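Local coordinates for protein xylanase inhibitor TL-XI (Triticum aestivum, PDB 3G7M) that inhibits xylanases noncompetitively as a small thaumatin-like protein of wheat, probably as part of plant defence, at residues A1-T6 with S143-V148; P80-T85 with T103-N108. The protein carries 4 engineered substitutions. All blocks are in the same frame, centred on the assembly; numbering follows the deposited sequence.

Contact 1: residues A1-T6 with S143-V148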
ATOM      1  N   ALA A   1       3.375  13.571   3.973  1.00 25.22           N
ATOM      2  CA  ALA A   1       3.159  14.186   5.318  1.00 24.76           C
ATOM      3  C   ALA A   1       1.652  14.095   5.687  1.00 24.13           C
ATOM      4  O   ALA A   1       0.849  14.823   5.114  1.00 24.21           O
ATOM      5  CB  ALA A   1       3.687  15.674   5.331  1.00 24.46           C
ATOM      6  N   PRO A   2       1.262  13.196   6.632  1.00 23.49           N
ATOM      7  CA  PRO A   2       2.015  12.192   7.415  1.00 22.79           C
ATOM      8  C   PRO A   2       2.234  10.846   6.723  1.00 22.18           C
ATOM      9  O   PRO A   2       3.210  10.142   7.046  1.00 22.57           O
ATOM     10  CB  PRO A   2       1.131  11.983   8.649  1.00 22.77           C
ATOM     11  CG  PRO A   2      -0.215  12.348   8.219  1.00 23.35           C
ATOM     12  CD  PRO A   2      -0.031  13.509   7.291  1.00 23.56           C
ATOM     13  N   LEU A   3       1.328  10.467   5.822  1.00 22.00           N
ATOM     14  CA  LEU A   3       1.535   9.278   4.943  1.00 22.00           C
ATOM     15  C   LEU A   3       1.655   9.658   3.447  1.00 21.80           C
ATOM     16  O   LEU A   3       0.863  10.451   2.923  1.00 22.00           O
ATOM     17  CB  LEU A   3       0.420   8.246   5.129  1.00 21.78           C
ATOM     18  CG  LEU A   3       0.473   7.001   4.215  1.00 21.46           C
ATOM     19  CD1 LEU A   3       1.591   6.135   4.648  1.00 22.00           C
ATOM     20  CD2 LEU A   3      -0.836   6.203   4.258  1.00 22.00           C
ATOM     21  N   THR A   4       2.649   9.108   2.767  1.00 20.79           N
ATOM     22  CA  THR A   4       2.874   9.467   1.379  1.00 19.68           C
ATOM     23  C   THR A   4       3.103   8.183   0.621  1.00 19.19           C
ATOM     24  O   THR A   4       3.956   7.388   0.998  1.00 19.75           O
ATOM     25  CB  THR A   4       4.104  10.433   1.225  1.00 20.04           C
ATOM     26  OG1 THR A   4       4.046  11.474   2.214  1.00 18.82           O
ATOM     27  CG2 THR A   4       4.170  11.074  -0.186  1.00 19.66           C
ATOM     28  N   ILE A   5       2.337   7.965  -0.439  1.00 18.43           N
ATOM     29  CA  ILE A   5       2.554   6.809  -1.334  1.00 17.74           C
ATOM     30  C   ILE A   5       3.080   7.276  -2.694  1.00 17.31           C
ATOM     31  O   ILE A   5       2.419   8.021  -3.403  1.00 17.71           O
ATOM     32  CB  ILE A   5       1.274   5.956  -1.494  1.00 17.91           C
ATOM     33  CG1 ILE A   5       0.872   5.348  -0.149  1.00 16.72           C
ATOM     34  CG2 ILE A   5       1.450   4.877  -2.553  1.00 17.15           C
ATOM     35  CD1 ILE A   5      -0.613   5.069  -0.061  1.00 16.98           C
ATOM     36  N   THR A   6       4.290   6.846  -3.028  1.00 17.07           N
ATOM     37  CA  THR A   6       5.006   7.324  -4.209  1.00 16.81           C
ATOM     38  C   THR A   6       5.150   6.206  -5.245  1.00 17.15           C
ATOM     39  O   THR A   6       5.462   5.053  -4.916  1.00 16.71           O
ATOM     40  CB  THR A   6       6.402   7.867  -3.837  1.00 16.28           C
ATOM     41  OG1 THR A   6       6.273   8.887  -2.825  1.00 16.66           O
ATOM     42  CG2 THR A   6       7.113   8.437  -5.047  1.00 15.44           C
ATOM     43  N   SER A 143       6.679  12.621  12.742  1.00 23.72           N
ATOM     44  CA  SER A 143       7.309  11.682  11.790  1.00 23.93           C
ATOM     45  C   SER A 143       6.551  11.532  10.459  1.00 23.84           C
ATOM     46  O   SER A 143       5.397  11.960  10.341  1.00 24.06           O
ATOM     47  CB  SER A 143       7.589  10.312  12.447  1.00 23.75           C
ATOM     48  OG  SER A 143       6.412   9.762  13.015  1.00 25.29           O
ATOM     49  N   ARG A 144       7.207  10.924   9.461  1.00 23.49           N
ATOM     50  CA  ARG A 144       6.639  10.888   8.125  1.00 23.31           C
ATOM     51  C   ARG A 144       6.807   9.524   7.460  1.00 23.15           C
ATOM     52  O   ARG A 144       7.934   9.092   7.241  1.00 23.31           O
ATOM     53  CB  ARG A 144       7.284  12.007   7.284  1.00 23.20           C
ATOM     54  CG  ARG A 144       6.610  13.330   7.543  1.00 24.10           C
ATOM     55  CD  ARG A 144       7.524  14.513   7.349  1.00 25.80           C
ATOM     56  NE  ARG A 144       6.931  15.683   8.010  1.00 28.62           N
ATOM     57  CZ  ARG A 144       7.586  16.809   8.299  1.00 29.76           C
ATOM     58  NH1 ARG A 144       8.876  16.945   7.979  1.00 30.54           N
ATOM     59  NH2 ARG A 144       6.953  17.806   8.917  1.00 29.45           N
ATOM     60  N   LEU A 145       5.685   8.862   7.148  1.00 22.65           N
ATOM     61  CA  LEU A 145       5.686   7.556   6.486  1.00 22.96           C
ATOM     62  C   LEU A 145       5.691   7.647   4.958  1.00 23.07           C
ATOM     63  O   LEU A 145       4.952   8.482   4.371  1.00 23.13           O
ATOM     64  CB  LEU A 145       4.452   6.765   6.894  1.00 22.96           C
ATOM     65  CG  LEU A 145       4.439   6.093   8.268  1.00 23.46           C
ATOM     66  CD1 LEU A 145       3.091   5.479   8.502  1.00 23.25           C
ATOM     67  CD2 LEU A 145       5.509   5.001   8.330  1.00 23.40           C
ATOM     68  N   GLN A 146       6.498   6.770   4.327  1.00 22.31           N
ATOM     69  CA  GLN A 146       6.585   6.693   2.868  1.00 22.00           C
ATOM     70  C   GLN A 146       6.533   5.255   2.332  1.00 21.77           C
ATOM     71  O   GLN A 146       7.317   4.395   2.729  1.00 21.79           O
ATOM     72  CB  GLN A 146       7.834   7.406   2.371  1.00 22.00           C
ATOM     73  CG  GLN A 146       7.790   7.737   0.886  1.00 23.88           C
ATOM     74  CD  GLN A 146       8.919   8.667   0.455  1.00 25.48           C
ATOM     75  OE1 GLN A 146       9.886   8.897   1.214  1.00 27.31           O
ATOM     76  NE2 GLN A 146       8.801   9.212  -0.768  1.00 23.08           N
ATOM     77  N   ILE A 147       5.592   5.012   1.423  1.00 20.81           N
ATOM     78  CA  ILE A 147       5.543   3.778   0.669  1.00 19.60           C
ATOM     79  C   ILE A 147       5.996   4.082  -0.758  1.00 19.15           C
ATOM     80  O   ILE A 147       5.441   4.942  -1.431  1.00 19.34           O
ATOM     81  CB  ILE A 147       4.140   3.220   0.629  1.00 19.45           C
ATOM     82  CG1 ILE A 147       3.457   3.336   1.992  1.00 20.89           C
ATOM     83  CG2 ILE A 147       4.149   1.818   0.134  1.00 18.41           C
ATOM     84  CD1 ILE A 147       4.020   2.455   3.079  1.00 22.00           C
ATOM     85  N   VAL A 148       7.025   3.390  -1.221  1.00 18.67           N
ATOM     86  CA  VAL A 148       7.492   3.583  -2.591  1.00 18.02           C
ATOM     87  C   VAL A 148       7.211   2.295  -3.397  1.00 18.16           C
ATOM     88  O   VAL A 148       7.466   1.155  -2.942  1.00 17.71           O
ATOM     89  CB  VAL A 148       9.018   4.029  -2.651  1.00 17.70           C
ATOM     90  CG1 VAL A 148       9.439   4.427  -4.061  1.00 15.28           C
ATOM     91  CG2 VAL A 148       9.293   5.176  -1.697  1.00 17.96           C
TER
HETATM   92  O   HOH W   1       5.666  11.080   4.073  1.00  9.99           O
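Strands 3-6 and 145-148 run parallel, 15° apart, in exact register from Leu-3 beside Leu-145 to Thr-6 beside Val-148. The rungs alternate between the chains: Leu-145 N reaches Pro-2 O, Thr-4 N reaches Leu-145 O, Ile-147 N reaches Thr-4 O, and Thr-6 N reaches Ile-147 O at 2.7 Å, almost straight at 178°. Carbonyls also take up CA-H groups, as where Gln-146 CA lies 3.3 Å from Thr-4 O.

One face is greasy. CD1 of Leu-3 rests 3.7 Å from Leu-145 CB, the two side chains crossing obliquely, while Ile-5 and Ile-147 lie side by side, CG1 to CG1 at 3.9 Å. The opposite face, with Thr-4, Gln-146, Thr-6 and Val-148, is more polar. Gln-146 CG is anti to the backbone N (chi1 -163°) and the chain runs on extended; NE2 donates a hydrogen bond to Thr-6 OG1 at 3.3 Å, the oxygen in the amide plane. A water bridges Thr-4 OG1 and Leu-145 O, donating to the carbonyl at 2.7 Å. At the start, Pro-2 follows a cis peptide bond, and Ala-1 meets the aliphatic CG of Arg-144.

Strand 35-38 pairs with the edge of strand 3-7 away from 145-149, and strand 111-115 flanks 145-149, so both strands are internal to a mixed sheet. Tyr-96 and Tyr-98 of strand 95-101, in the second sheet, pack on Leu-145.

Contact 2: residues P80-T85 with T103-N108. Engineered in segment 80-85: Thr-84 (natural residue Val).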
ATOM      1  N   PRO A  80      -7.684  -8.497  -2.371  1.00 22.00           N
ATOM      2  CA  PRO A  80      -7.472  -8.298  -3.810  1.00 22.00           C
ATOM      3  C   PRO A  80      -6.954  -9.575  -4.489  1.00 22.00           C
ATOM      4  O   PRO A  80      -6.509 -10.513  -3.795  1.00 22.00           O
ATOM      5  CB  PRO A  80      -6.424  -7.166  -3.877  1.00 22.00           C
ATOM      6  CG  PRO A  80      -5.724  -7.185  -2.534  1.00 22.00           C
ATOM      7  CD  PRO A  80      -6.741  -7.672  -1.515  1.00 22.00           C
ATOM      8  N   ALA A  81      -7.008  -9.602  -5.829  1.00 22.00           N
ATOM      9  CA  ALA A  81      -6.593 -10.776  -6.588  1.00 22.00           C
ATOM     10  C   ALA A  81      -5.067 -11.036  -6.510  1.00 22.00           C
ATOM     11  O   ALA A  81      -4.239 -10.112  -6.575  1.00 22.00           O
ATOM     12  CB  ALA A  81      -7.054 -10.623  -8.043  1.00 22.00           C
ATOM     13  N   VAL A  82      -4.723 -12.312  -6.376  1.00 21.21           N
ATOM     14  CA  VAL A  82      -3.344 -12.811  -6.519  1.00 20.74           C
ATOM     15  C   VAL A  82      -2.873 -12.630  -7.996  1.00 19.95           C
ATOM     16  O   VAL A  82      -3.607 -12.961  -8.936  1.00 20.24           O
ATOM     17  CB  VAL A  82      -3.290 -14.343  -6.067  1.00 21.27           C
ATOM     18  CG1 VAL A  82      -1.903 -15.006  -6.246  1.00 20.70           C
ATOM     19  CG2 VAL A  82      -3.780 -14.505  -4.622  1.00 22.00           C
ATOM     20  N   PRO A  83      -1.640 -12.140  -8.212  1.00 19.11           N
ATOM     21  CA  PRO A  83      -0.704 -11.835  -7.173  1.00 18.89           C
ATOM     22  C   PRO A  83      -0.810 -10.380  -6.793  1.00 19.24           C
ATOM     23  O   PRO A  83      -1.276  -9.550  -7.604  1.00 19.82           O
ATOM     24  CB  PRO A  83       0.633 -12.105  -7.851  1.00 18.55           C
ATOM     25  CG  PRO A  83       0.405 -11.816  -9.313  1.00 18.13           C
ATOM     26  CD  PRO A  83      -1.064 -11.890  -9.559  1.00 19.00           C
ATOM     27  N   THR A  84      -0.387 -10.077  -5.570  1.00 19.08           N
ATOM     28  CA  THR A  84      -0.259  -8.695  -5.125  1.00 19.12           C
ATOM     29  C   THR A  84       0.626  -8.545  -3.896  1.00 19.08           C
ATOM     30  O   THR A  84       0.587  -9.376  -2.986  1.00 19.62           O
ATOM     31  CB  THR A  84      -1.620  -8.041  -4.838  1.00 19.49           C
ATOM     32  OG1 THR A  84      -1.392  -6.740  -4.272  1.00 20.07           O
ATOM     33  CG2 THR A  84      -2.499  -8.897  -3.886  1.00 19.08           C
ATOM     34  N   THR A  85       1.422  -7.486  -3.877  1.00 18.89           N
ATOM     35  CA  THR A  85       2.298  -7.193  -2.750  1.00 19.11           C
ATOM     36  C   THR A  85       1.493  -6.438  -1.708  1.00 19.57           C
ATOM     37  O   THR A  85       0.844  -5.455  -2.052  1.00 19.67           O
ATOM     38  CB  THR A  85       3.471  -6.330  -3.189  1.00 18.89           C
ATOM     39  OG1 THR A  85       4.184  -7.038  -4.244  1.00 18.91           O
ATOM     40  CG2 THR A  85       4.415  -6.074  -2.018  1.00 19.34           C
ATOM     41  N   THR A 103       4.651 -12.956   0.106  1.00 19.03           N
ATOM     42  CA  THR A 103       4.530 -14.384   0.105  1.00 20.08           C
ATOM     43  C   THR A 103       3.081 -14.802   0.272  1.00 20.59           C
ATOM     44  O   THR A 103       2.660 -15.837  -0.276  1.00 21.42           O
ATOM     45  CB  THR A 103       5.437 -15.022   1.170  1.00 20.22           C
ATOM     46  OG1 THR A 103       6.678 -14.316   1.189  1.00 20.71           O
ATOM     47  CG2 THR A 103       5.732 -16.517   0.866  1.00 20.60           C
ATOM     48  N   LEU A 104       2.317 -14.009   1.021  1.00 20.63           N
ATOM     49  CA  LEU A 104       0.957 -14.400   1.404  1.00 20.46           C
ATOM     50  C   LEU A 104       0.004 -14.387   0.220  1.00 20.79           C
ATOM     51  O   LEU A 104      -0.801 -15.330   0.055  1.00 21.22           O
ATOM     52  CB  LEU A 104       0.433 -13.517   2.535  1.00 20.04           C
ATOM     53  CG  LEU A 104      -1.079 -13.549   2.754  1.00 19.95           C
ATOM     54  CD1 LEU A 104      -1.521 -14.876   3.345  1.00 20.13           C
ATOM     55  CD2 LEU A 104      -1.538 -12.379   3.623  1.00 20.26           C
ATOM     56  N   LYS A 105       0.110 -13.322  -0.596  1.00 20.84           N
ATOM     57  CA  LYS A 105      -0.809 -13.112  -1.710  1.00 21.02           C
ATOM     58  C   LYS A 105      -0.020 -12.984  -3.004  1.00 20.71           C
ATOM     59  O   LYS A 105      -0.575 -12.584  -4.046  1.00 21.10           O
ATOM     60  CB  LYS A 105      -1.652 -11.827  -1.512  1.00 21.90           C
ATOM     61  CG  LYS A 105      -2.849 -11.863  -0.511  1.00 22.00           C
ATOM     62  CD  LYS A 105      -4.086 -12.483  -1.131  1.00 22.50           C
ATOM     63  CE  LYS A 105      -5.221 -12.598  -0.134  1.00 23.45           C
ATOM     64  NZ  LYS A 105      -5.777 -11.261   0.151  1.00 23.75           N
ATOM     65  N   GLY A 106       1.272 -13.306  -2.938  1.00 20.25           N
ATOM     66  CA  GLY A 106       2.144 -13.290  -4.119  1.00 19.35           C
ATOM     67  C   GLY A 106       2.963 -12.019  -4.209  1.00 18.99           C
ATOM     68  O   GLY A 106       3.200 -11.359  -3.196  1.00 19.01           O
ATOM     69  N   PHE A 107       3.376 -11.663  -5.429  1.00 18.76           N
ATOM     70  CA  PHE A 107       4.169 -10.462  -5.667  1.00 18.25           C
ATOM     71  C   PHE A 107       3.841  -9.876  -7.006  1.00 18.57           C
ATOM     72  O   PHE A 107       3.857 -10.593  -8.011  1.00 19.18           O
ATOM     73  CB  PHE A 107       5.638 -10.826  -5.647  1.00 18.22           C
ATOM     74  CG  PHE A 107       6.552  -9.705  -6.002  1.00 17.74           C
ATOM     75  CD1 PHE A 107       6.985  -9.524  -7.312  1.00 17.63           C
ATOM     76  CD2 PHE A 107       6.997  -8.846  -5.029  1.00 17.77           C
ATOM     77  CE1 PHE A 107       7.822  -8.496  -7.643  1.00 17.64           C
ATOM     78  CE2 PHE A 107       7.840  -7.819  -5.350  1.00 19.02           C
ATOM     79  CZ  PHE A 107       8.259  -7.641  -6.659  1.00 18.56           C
ATOM     80  N   ASN A 108       3.562  -8.569  -7.031  1.00 19.39           N
ATOM     81  CA  ASN A 108       3.287  -7.857  -8.290  1.00 19.89           C
ATOM     82  C   ASN A 108       4.145  -6.649  -8.519  1.00 20.10           C
ATOM     83  O   ASN A 108       4.659  -6.456  -9.602  1.00 20.20           O
ATOM     84  CB  ASN A 108       1.811  -7.465  -8.410  1.00 20.04           C
ATOM     85  CG  ASN A 108       1.383  -6.446  -7.388  1.00 19.53           C
ATOM     86  OD1 ASN A 108       1.921  -6.386  -6.294  1.00 20.39           O
ATOM     87  ND2 ASN A 108       0.392  -5.642  -7.740  1.00 20.09           N
TER
HETATM   88  O   HOH W   2       1.648 -10.912  -1.092  1.00 22.34           O
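Thr-85 and Asn-108 form the polar centre of this meeting of two loops. Asn-108 OD1 accepts the backbone N of Thr-85 at 2.7 Å, the donor standing above the plane of the amide carbonyl. Thr-85 OG1 also lies 3.1 Å from Asn-108 OD1, but its proton may go instead to Val-109 O, its stronger partner. Asn-108 CG sits between its own backbone N and carbonyl carbon (chi1 66°), where the amide lies against Thr-84 CA; ND2 donates to Gly-50 O on strand 44-52. An alanine here would probably leave Thr-85 N and Gly-50 O without these mates and loosen the tie between the loop and that strand.

A backbone-to-backbone hydrogen bond runs from Thr-84 N to Lys-105 O, 2.9 Å, and the same oxygen takes Pro-83 CA-H at 3.2 Å. Thr-84 O and Gly-106 O, both acceptors, lie 3.3 Å apart; one water donates to both and accepts from Lys-105 N. Thr-84 OG1 to Thr-85 O and Lys-105 NZ to Asn-79 OD1 are weak bonds.

CG2 of the engineered Thr-84 touches Lys-105 CB, and the side chain of Val-82 crosses that of Lys-105 at about a right angle, CG2 against CD. In this thaumatin-like fold, hydrogen bonds and a water join the loop leading into strand 86-91 to the one running from strand 95-101 of the six-stranded sheet to strand 111-115 of the five-stranded one.

Contact 1 and contact 2 lie on opposite sides of the chain's centre, their centres about 22 Å apart and their nearest atoms about 8 Å, without touching. Both are partly buried, but contact 1 has the larger share of buried residues. It joins sequence-distant ends of the chain within one sheet, by regular backbone pairing with apolar side chains on one face. Contact 2, whose segments are close in sequence, ties the loops that precede strand 86-91 and follow strand 95-101, relying on an amide side chain and a water where regular pairing is absent. Strand 95-101 connects them: it packs on contact 1 and leads into contact 2.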